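Local coordinates for peridinin-chlorophyll A protein (PDB 2C9E) that probably serves as a water-soluble light-harvesting antenna, capturing blue-green light with the peridinin and chlorophyll a it encloses, at residues Ile29-Ala34 with Tyr206-Ser211; Thr57-Leu62 with Gly156-Val161; Gly175-Ala180 with Thr320-Ser325. One frame throughout, in Å; residues are numbered along the deposited sequence.

How the contacts relate
Contact 1 is the most buried; contacts 2 and 3 are partly buried and lie farther from the chain's centre. Contacts 1 and 3 each pair two nearly antiparallel helices through aliphatic side chains, alanines among them, next to a peridinin, and helix 176-192 of contact 3 precedes helix 201-213 of contact 1. Contact 1 adds a charged outer edge and joins the two halves of the chain, whereas contact 3 stays within the second. Contact 2, nested along the chain inside contact 1, lies across the chain's centre, about 31 Å away between centres, joining the N-capped start of helix 60-77, and the turn before it, to a loop through backbone carbonyls, prolines and a water.

Contact 1: Ile29-Ala34 with Tyr206-Ser211; sequences IAKYIA and YIETAS. With PID (peridinin), chain D.
Aliphatic packing carries this crossing of helix 28-39 and helix 201-213, whose short segments run nearly antiparallel at 154°. Ile207, with CG2 anti to its backbone N, sends that methyl against CG2 of Ile33 at 3.9 Å, the two side chains crossing at about a right angle. Alanines keep the backbones close: Ala34 CB lies 3.7 Å from Glu208 CB, and Ala30 CB meets Glu208 O at 3.8 Å. Charge is confined to the outer edge, where the extended chains of Lys31 and Glu208 cross obliquely but leave NZ of Lys31 5.2 Å from OE2 of Glu208; the salt bridge of Glu208 is instead made by OE1 with Lys205 of its own helix. Peridinin lies along both helices. Ile29 lays CG1 3.6 Å from polyene carbon C19 and CG2 3.6 Å from methyl CM5, while Ser211 CB comes 3.6 Å from hydroxyl oxygen O5 of the end ring. An alanine at Ile29 would remove both branches from the polyene and would probably loosen the carotenoid's seat. With apolar groups inward and charges outward, the contact implies an apolar pigment wall with a charged outer edge.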
# COMPACT_ATOMS: atom_id res chain seq x y z
N ILE A 29 12.88 2.74 8.29
CA ILE A 29 11.89 2.27 7.33
C ILE A 29 11.57 3.37 6.31
O ILE A 29 11.58 3.11 5.11
CB ILE A 29 10.60 1.86 8.05
CG1 ILE A 29 10.88 0.63 8.88
CG2 ILE A 29 9.47 1.57 7.09
CD1 ILE A 29 10.70 -0.64 8.12
N ALA A 30 11.32 4.59 6.78
CA ALA A 30 10.99 5.70 5.88
C ALA A 30 12.10 5.85 4.83
O ALA A 30 11.84 6.05 3.65
CB ALA A 30 10.82 7.02 6.68
N LYS A 31 13.34 5.76 5.29
CA LYS A 31 14.49 5.94 4.39
C LYS A 31 14.68 4.72 3.51
O LYS A 31 15.09 4.86 2.35
CB LYS A 31 15.80 6.21 5.17
CG LYS A 31 15.67 7.46 6.02
CD LYS A 31 16.83 7.65 6.98
CE LYS A 31 16.75 9.02 7.60
NZ LYS A 31 18.06 9.33 8.20
N TYR A 32 14.41 3.53 4.05
CA TYR A 32 14.54 2.36 3.18
C TYR A 32 13.52 2.41 2.02
O TYR A 32 13.89 2.17 0.89
CB TYR A 32 14.34 1.07 3.97
CG TYR A 32 14.11 -0.11 3.10
CD1 TYR A 32 15.19 -0.82 2.56
CD2 TYR A 32 12.81 -0.51 2.75
CE1 TYR A 32 14.99 -1.90 1.69
CE2 TYR A 32 12.59 -1.60 1.85
CZ TYR A 32 13.69 -2.29 1.33
OH TYR A 32 13.51 -3.39 0.48
N ILE A 33 12.25 2.72 2.30
CA ILE A 33 11.25 2.76 1.22
C ILE A 33 11.61 3.84 0.20
O ILE A 33 11.56 3.59 -1.01
CB ILE A 33 9.84 3.03 1.75
CG1 ILE A 33 9.44 1.93 2.73
CG2 ILE A 33 8.87 3.09 0.58
CD1 ILE A 33 8.20 2.21 3.54
N ALA A 34 12.01 5.01 0.69
CA ALA A 34 12.43 6.13 -0.12
C ALA A 34 13.54 5.78 -1.08
O ALA A 34 13.51 6.22 -2.23
CB ALA A 34 12.89 7.25 0.74
N TYR A 206 9.28 12.73 -0.50
CA TYR A 206 8.03 12.83 0.27
C TYR A 206 7.93 11.66 1.26
O TYR A 206 7.70 11.85 2.47
CB TYR A 206 6.83 12.81 -0.69
CG TYR A 206 5.51 13.01 0.02
CD1 TYR A 206 5.13 14.27 0.45
CD2 TYR A 206 4.70 11.92 0.36
CE1 TYR A 206 3.97 14.45 1.23
CE2 TYR A 206 3.52 12.09 1.13
CZ TYR A 206 3.17 13.36 1.56
OH TYR A 206 2.01 13.55 2.29
N ILE A 207 8.13 10.44 0.77
CA ILE A 207 8.07 9.27 1.61
C ILE A 207 9.10 9.34 2.75
O ILE A 207 8.81 8.99 3.90
CB ILE A 207 8.31 8.00 0.77
CG1 ILE A 207 7.12 7.79 -0.19
CG2 ILE A 207 8.63 6.81 1.67
CD1 ILE A 207 7.34 6.66 -1.21
N GLU A 208 10.31 9.79 2.44
CA GLU A 208 11.37 9.90 3.45
C GLU A 208 11.13 10.92 4.58
O GLU A 208 11.44 10.68 5.78
CB GLU A 208 12.67 10.29 2.76
CG GLU A 208 13.85 10.22 3.67
CD GLU A 208 15.08 10.94 3.14
OE1 GLU A 208 15.32 10.99 1.90
OE2 GLU A 208 15.84 11.43 3.99
N THR A 209 10.56 12.06 4.21
CA THR A 209 10.41 13.15 5.17
C THR A 209 9.03 13.64 5.52
O THR A 209 8.90 14.40 6.47
CB THR A 209 11.15 14.40 4.64
OG1 THR A 209 10.47 14.81 3.45
CG2 THR A 209 12.65 14.11 4.27
N ALA A 210 8.00 13.27 4.77
CA ALA A 210 6.67 13.81 5.01
C ALA A 210 6.12 13.60 6.40
O ALA A 210 5.73 14.54 7.09
CB ALA A 210 5.69 13.26 3.99
N SER A 211 6.06 12.36 6.83
CA SER A 211 5.50 12.07 8.13
C SER A 211 6.20 12.79 9.27
O SER A 211 5.54 13.36 10.15
CB SER A 211 5.55 10.56 8.39
OG SER A 211 5.01 10.22 9.66
C1 PID D . 18.04 -9.82 13.50
C2 PID D . 19.23 -10.72 13.85
C3 PID D . 18.70 -12.06 14.36
C4 PID D . 17.88 -11.82 15.62
C5 PID D . 16.58 -11.05 15.36
C6 PID D . 16.74 -9.94 14.31
C7 PID D . 15.89 -8.84 14.47
C8 PID D . 14.82 -8.49 13.64
C9 PID D . 13.98 -7.39 13.84
C10 PID D . 14.03 -6.45 14.87
C11 PID D . 12.97 -7.04 13.03
C12 PID D . 12.43 -5.90 13.48
C13 PID D . 11.51 -5.14 12.75
C14 PID D . 10.92 -3.92 13.09
C15 PID D . 10.08 -3.30 12.17
C16 PID D . 9.50 -2.04 12.31
C17 PID D . 8.73 -1.50 11.27
C18 PID D . 8.22 -0.20 11.27
C19 PID D . 7.52 0.32 10.18
C20 PID D . 7.11 1.66 10.15
C21 PID D . 6.44 2.31 9.11
C22 PID D . 6.18 3.67 9.20
C23 PID D . 5.60 4.44 8.31
C24 PID D . 5.11 5.26 7.41
C25 PID D . 3.61 5.61 7.33
C26 PID D . 3.15 5.89 5.89
C27 PID D . 4.06 6.85 5.13
C28 PID D . 5.46 6.23 5.08
C29 PID D . 6.07 6.01 6.47
C30 PID D . 3.81 8.03 3.06
C31 PID D . 3.00 8.30 1.79
CM1 PID D . 18.43 -8.49 12.86
CM2 PID D . 16.13 -10.48 16.70
CM3 PID D . 15.52 -12.04 14.88
CM4 PID D . 11.25 -3.24 14.42
CM5 PID D . 5.95 1.51 7.90
CM6 PID D . 2.74 4.47 7.87
CM7 PID D . 3.38 6.86 8.18
CM8 PID D . 7.38 5.24 6.28
O1 PID D . 16.88 -10.47 12.98
O2 PID D . 19.82 -12.90 14.69
O3 PID D . 14.75 -6.48 15.87
O4 PID D . 13.06 -5.51 14.63
O5 PID D . 6.35 7.29 7.04
O6 PID D . 3.44 6.97 3.84
O7 PID D . 4.71 8.81 3.38

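Contact 2: Thr57-Leu62 with Gly156-Val161; sequences TMDPKL and GAKAPV
Asp59 holds CG anti to its backbone N (chi1 179°), and Lys158 turns CG beside its own N (chi1 -49°), so that the two side chains lie side by side and point the same way. Here an N-capped helix start, that of helix 60-77, meets a type I beta turn from Gly156 to Ala159 in the loop between helix 132-152 and helix 176-192. OD1 of Asp59 accepts from Lys61 N at 3.0 Å, approached from above the carboxylate plane, and also forms a salt bridge with Lys61 NZ through a weak hydrogen bond. A short, flat acid suits the cap; Pro60, with no N-H to offer, suits the first helical turn.

Lys158 lays its aliphatic part along this acid: the bend at chi2 sets CD 3.8 Å from Asp59 OD2, and that at chi3 turns CE onward. Its NZ stands 4.6 Å from Lys61 NZ, like charges whose repulsion would probably be eased by the carboxylate of Asp59. The two prolines cross obliquely, Pro60 CG lying 3.7 Å from Pro160 CB, so rigid rings meet without polar demands. Gly156, at positive phi, brings its CA-H to Thr57 O, and Ala159, lacking a bulky side chain, can sit close to the same carbonyl.

Met58 points away from the loop, and its side chain touches Met100, Phe109 and a bound peridinin, while Thr57 OG1 is hydrogen-bonded to Val54 O and Asp105 N. Ser103 OG bonds to Asp59 N, so the loop between helix 87-102 and helix 106-111 holds the approach to the cap. A water joins the two backbones: it donates to Thr57 O at 3.1 Å and accepts from Lys158 N at 2.6 Å.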
# COMPACT_ATOMS: atom_id res chain seq x y z
N THR A 57 -4.36 -13.61 -3.53
CA THR A 57 -4.64 -15.01 -3.20
C THR A 57 -5.43 -15.11 -1.89
O THR A 57 -5.94 -16.17 -1.55
CB THR A 57 -3.35 -15.85 -3.01
OG1 THR A 57 -2.58 -15.34 -1.91
CG2 THR A 57 -2.51 -15.87 -4.29
N MET A 58 -5.54 -13.99 -1.17
CA MET A 58 -6.23 -13.92 0.12
C MET A 58 -7.75 -13.88 0.05
O MET A 58 -8.34 -13.50 -0.97
CB MET A 58 -5.73 -12.70 0.88
CG MET A 58 -4.23 -12.78 1.27
SD MET A 58 -3.57 -11.18 1.88
CE MET A 58 -1.91 -11.66 2.38
N ASP A 59 -8.37 -14.24 1.17
CA ASP A 59 -9.81 -14.23 1.31
C ASP A 59 -10.25 -12.75 1.50
O ASP A 59 -9.97 -12.13 2.52
CB ASP A 59 -10.13 -15.05 2.54
CG ASP A 59 -11.61 -15.12 2.83
OD1 ASP A 59 -12.39 -14.31 2.30
OD2 ASP A 59 -11.99 -16.00 3.63
N PRO A 60 -10.96 -12.19 0.51
CA PRO A 60 -11.36 -10.80 0.68
C PRO A 60 -12.03 -10.45 2.03
O PRO A 60 -11.86 -9.33 2.55
CB PRO A 60 -12.30 -10.55 -0.52
CG PRO A 60 -11.82 -11.57 -1.57
CD PRO A 60 -11.51 -12.78 -0.72
N LYS A 61 -12.80 -11.38 2.59
CA LYS A 61 -13.46 -11.08 3.87
C LYS A 61 -12.43 -10.80 4.96
O LYS A 61 -12.60 -9.90 5.79
CB LYS A 61 -14.38 -12.24 4.32
CG LYS A 61 -15.71 -12.38 3.51
CD LYS A 61 -15.79 -13.70 2.66
CE LYS A 61 -15.15 -13.53 1.25
NZ LYS A 61 -14.84 -14.81 0.54
N LEU A 62 -11.35 -11.58 4.96
CA LEU A 62 -10.28 -11.41 5.93
C LEU A 62 -9.38 -10.19 5.63
O LEU A 62 -8.79 -9.61 6.56
CB LEU A 62 -9.46 -12.70 6.01
CG LEU A 62 -10.38 -13.88 6.37
CD1 LEU A 62 -9.60 -15.16 6.41
CD2 LEU A 62 -11.04 -13.61 7.74
N GLY A 156 -4.70 -20.15 0.03
CA GLY A 156 -5.27 -19.37 -1.06
C GLY A 156 -6.56 -19.88 -1.68
O GLY A 156 -6.98 -19.40 -2.74
N ALA A 157 -7.19 -20.85 -1.03
CA ALA A 157 -8.40 -21.44 -1.56
C ALA A 157 -9.58 -20.49 -1.69
O ALA A 157 -10.58 -20.83 -2.31
CB ALA A 157 -8.77 -22.67 -0.72
N LYS A 158 -9.49 -19.31 -1.10
CA LYS A 158 -10.59 -18.36 -1.20
C LYS A 158 -10.17 -17.14 -1.98
O LYS A 158 -10.72 -16.05 -1.79
CB LYS A 158 -11.09 -17.96 0.19
CG LYS A 158 -11.34 -19.14 1.10
CD LYS A 158 -12.72 -19.10 1.65
CE LYS A 158 -13.75 -19.29 0.53
NZ LYS A 158 -15.19 -19.41 1.01
N ALA A 159 -9.20 -17.30 -2.86
CA ALA A 159 -8.75 -16.19 -3.66
C ALA A 159 -9.98 -15.78 -4.44
O ALA A 159 -10.80 -16.63 -4.80
CB ALA A 159 -7.63 -16.64 -4.64
N PRO A 160 -10.14 -14.47 -4.68
CA PRO A 160 -11.32 -14.01 -5.44
C PRO A 160 -11.17 -14.30 -6.94
O PRO A 160 -10.06 -14.41 -7.47
CB PRO A 160 -11.35 -12.51 -5.13
CG PRO A 160 -9.92 -12.19 -4.97
CD PRO A 160 -9.40 -13.33 -4.13
N VAL A 161 -12.32 -14.46 -7.60
CA VAL A 161 -12.34 -14.71 -9.03
C VAL A 161 -12.02 -13.37 -9.65
O VAL A 161 -12.55 -12.34 -9.22
CB VAL A 161 -13.75 -15.17 -9.52
CG1 VAL A 161 -13.76 -15.24 -11.04
CG2 VAL A 161 -14.11 -16.54 -8.94
O HOH W 1 -7.89 -17.74 0.21

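Contact 3: Gly175-Ala180 with Thr320-Ser325; sequences GPVGRA and TSAVAS. With PID (peridinin), chain J.
Helix 176-192 opens against the end of helix 306-324 in a nearly antiparallel helix pair in the second half of this all-helical antenna protein. The short segments cross at -162°, and their axes approach to 8.6 Å, a spacing that small side chains allow. Ala322 is the central residue: its CB points toward the other helix and enters between residues one turn apart, more loosely beside Pro176. That CB already lies 4.0 Å from both Ala180 CB and Val177 CA, so the small methyl suits the place.

Val177 supplies the inner flank. Its CG1 is anti to the backbone N (chi1 158°), which leaves CG2 beside that N, 3.7 Å from Ala322 O and 4.4 Å from Val323 CG2. A beta-branched, wholly apolar side chain fits this buried position, where it also touches Leu269 and Ala272. Two bonds tie the helix ends within their own segments: Gly175, at the N-cap, accepts from Arg179 N through its O, and Ser325, the first residue to leave the helix at the other end, turns OG back in a weak bond to Ser321 O. Glycine suits position 175 because a CB there would clash with Pro176 CD.

The other side of helix 306-324 faces peridinin. Thr320 CG2, anti to its backbone N, presses on methyl CM1 at 3.0 Å, which is tight, and Val323 CG1 meets methyl CM2 at 3.7 Å. Val323 CG2 lies between the lactone carbonyl oxygen O3 of the peridinin, at 3.8 Å, and Val177 CG2, so both branches touch the pigment. Helix 261-276 packs against the pair: its Ala272 touches both valines, with Leu269 reaching Val177 and Ala276 reaching Val323, so that the three helices pack together beside the carotenoid.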
# COMPACT_ATOMS: atom_id res chain seq x y z
N GLY A 175 -19.15 3.32 -20.44
CA GLY A 175 -20.07 4.03 -21.31
C GLY A 175 -19.31 5.34 -21.25
O GLY A 175 -18.19 5.44 -21.74
N PRO A 176 -19.87 6.36 -20.60
CA PRO A 176 -19.15 7.63 -20.52
C PRO A 176 -17.78 7.44 -19.82
O PRO A 176 -16.76 7.99 -20.24
CB PRO A 176 -20.09 8.51 -19.71
CG PRO A 176 -21.46 7.93 -20.08
CD PRO A 176 -21.20 6.45 -19.99
N VAL A 177 -17.78 6.64 -18.76
CA VAL A 177 -16.57 6.35 -17.99
C VAL A 177 -15.50 5.77 -18.87
O VAL A 177 -14.40 6.29 -18.91
CB VAL A 177 -16.86 5.37 -16.88
CG1 VAL A 177 -15.59 4.67 -16.45
CG2 VAL A 177 -17.49 6.11 -15.73
N GLY A 178 -15.83 4.67 -19.55
CA GLY A 178 -14.89 4.06 -20.46
C GLY A 178 -14.32 5.06 -21.48
O GLY A 178 -13.12 5.08 -21.71
N ARG A 179 -15.16 5.90 -22.07
CA ARG A 179 -14.64 6.83 -23.06
C ARG A 179 -13.75 7.91 -22.44
O ARG A 179 -12.68 8.22 -22.99
CB ARG A 179 -15.78 7.48 -23.84
CG ARG A 179 -16.54 6.50 -24.77
CD ARG A 179 -17.62 7.18 -25.59
NE ARG A 179 -18.80 7.56 -24.79
CZ ARG A 179 -19.79 6.72 -24.47
NH1 ARG A 179 -19.76 5.45 -24.88
NH2 ARG A 179 -20.82 7.17 -23.76
N ALA A 180 -14.21 8.47 -21.32
CA ALA A 180 -13.47 9.52 -20.64
C ALA A 180 -12.12 8.99 -20.13
O ALA A 180 -11.12 9.74 -20.11
CB ALA A 180 -14.29 10.07 -19.47
N THR A 320 -13.27 12.69 -13.92
CA THR A 320 -13.84 12.86 -12.59
C THR A 320 -15.39 12.95 -12.63
O THR A 320 -16.08 12.32 -11.82
CB THR A 320 -13.25 14.10 -11.94
OG1 THR A 320 -11.94 13.79 -11.44
CG2 THR A 320 -14.11 14.57 -10.82
N SER A 321 -15.91 13.72 -13.58
CA SER A 321 -17.36 13.90 -13.77
C SER A 321 -18.09 12.63 -14.24
O SER A 321 -19.17 12.31 -13.75
CB SER A 321 -17.61 15.01 -14.78
OG SER A 321 -17.12 16.23 -14.24
N ALA A 322 -17.51 11.93 -15.20
CA ALA A 322 -18.11 10.68 -15.70
C ALA A 322 -18.22 9.70 -14.54
O ALA A 322 -19.25 9.07 -14.33
CB ALA A 322 -17.24 10.10 -16.80
N VAL A 323 -17.15 9.58 -13.77
CA VAL A 323 -17.14 8.69 -12.61
C VAL A 323 -18.20 9.14 -11.59
O VAL A 323 -18.96 8.32 -11.08
CB VAL A 323 -15.71 8.63 -11.95
CG1 VAL A 323 -15.74 7.78 -10.68
CG2 VAL A 323 -14.69 8.06 -12.96
N ALA A 324 -18.25 10.43 -11.29
CA ALA A 324 -19.25 10.90 -10.35
C ALA A 324 -20.64 10.50 -10.85
O ALA A 324 -21.53 10.24 -10.04
CB ALA A 324 -19.17 12.40 -10.18
N SER A 325 -20.83 10.48 -12.17
CA SER A 325 -22.11 10.05 -12.74
C SER A 325 -22.01 8.57 -13.02
O SER A 325 -21.81 8.18 -14.15
CB SER A 325 -22.40 10.76 -14.07
OG SER A 325 -22.58 12.15 -13.88
C1 PID J . -13.71 13.85 -7.40
C2 PID J . -14.97 14.62 -6.99
C3 PID J . -15.84 13.71 -6.12
C4 PID J . -16.28 12.54 -7.00
C5 PID J . -15.11 11.60 -7.30
C6 PID J . -13.81 12.34 -7.64
C7 PID J . -12.92 11.65 -8.48
C8 PID J . -11.57 11.39 -8.23
C9 PID J . -10.75 10.67 -9.11
C10 PID J . -11.11 10.10 -10.33
C11 PID J . -9.47 10.37 -8.91
C12 PID J . -9.03 9.64 -9.94
C13 PID J . -7.75 9.10 -10.05
C14 PID J . -7.24 8.33 -11.09
C15 PID J . -5.92 7.88 -11.01
C16 PID J . -5.26 7.10 -11.96
C17 PID J . -3.94 6.71 -11.75
C18 PID J . -3.24 5.91 -12.65
C19 PID J . -1.93 5.49 -12.45
C20 PID J . -1.31 4.64 -13.37
C21 PID J . -0.02 4.12 -13.26
C22 PID J . 0.46 3.24 -14.23
C23 PID J . 1.64 2.68 -14.15
C24 PID J . 2.81 2.11 -14.04
C25 PID J . 2.99 0.76 -13.34
C26 PID J . 4.14 0.84 -12.34
C27 PID J . 5.42 1.40 -12.97
C28 PID J . 5.18 2.79 -13.57
C29 PID J . 4.06 2.78 -14.62
C30 PID J . 7.11 0.57 -11.51
C31 PID J . 8.17 0.81 -10.43
CM1 PID J . -12.68 14.70 -8.14
CM2 PID J . -15.59 10.71 -8.45
CM3 PID J . -14.90 10.72 -6.06
CM4 PID J . -8.11 7.99 -12.31
CM5 PID J . 0.92 4.54 -12.12
CM6 PID J . 1.73 0.36 -12.56
CM7 PID J . 3.29 -0.33 -14.38
CM8 PID J . 3.82 4.22 -15.09
O1 PID J . -13.19 12.89 -6.46
O2 PID J . -16.98 14.41 -5.60
O3 PID J . -12.24 10.12 -10.83
O4 PID J . -10.03 9.46 -10.86
O5 PID J . 4.48 2.00 -15.74
O6 PID J . 6.39 1.64 -11.94
O7 PID J . 6.91 -0.55 -11.98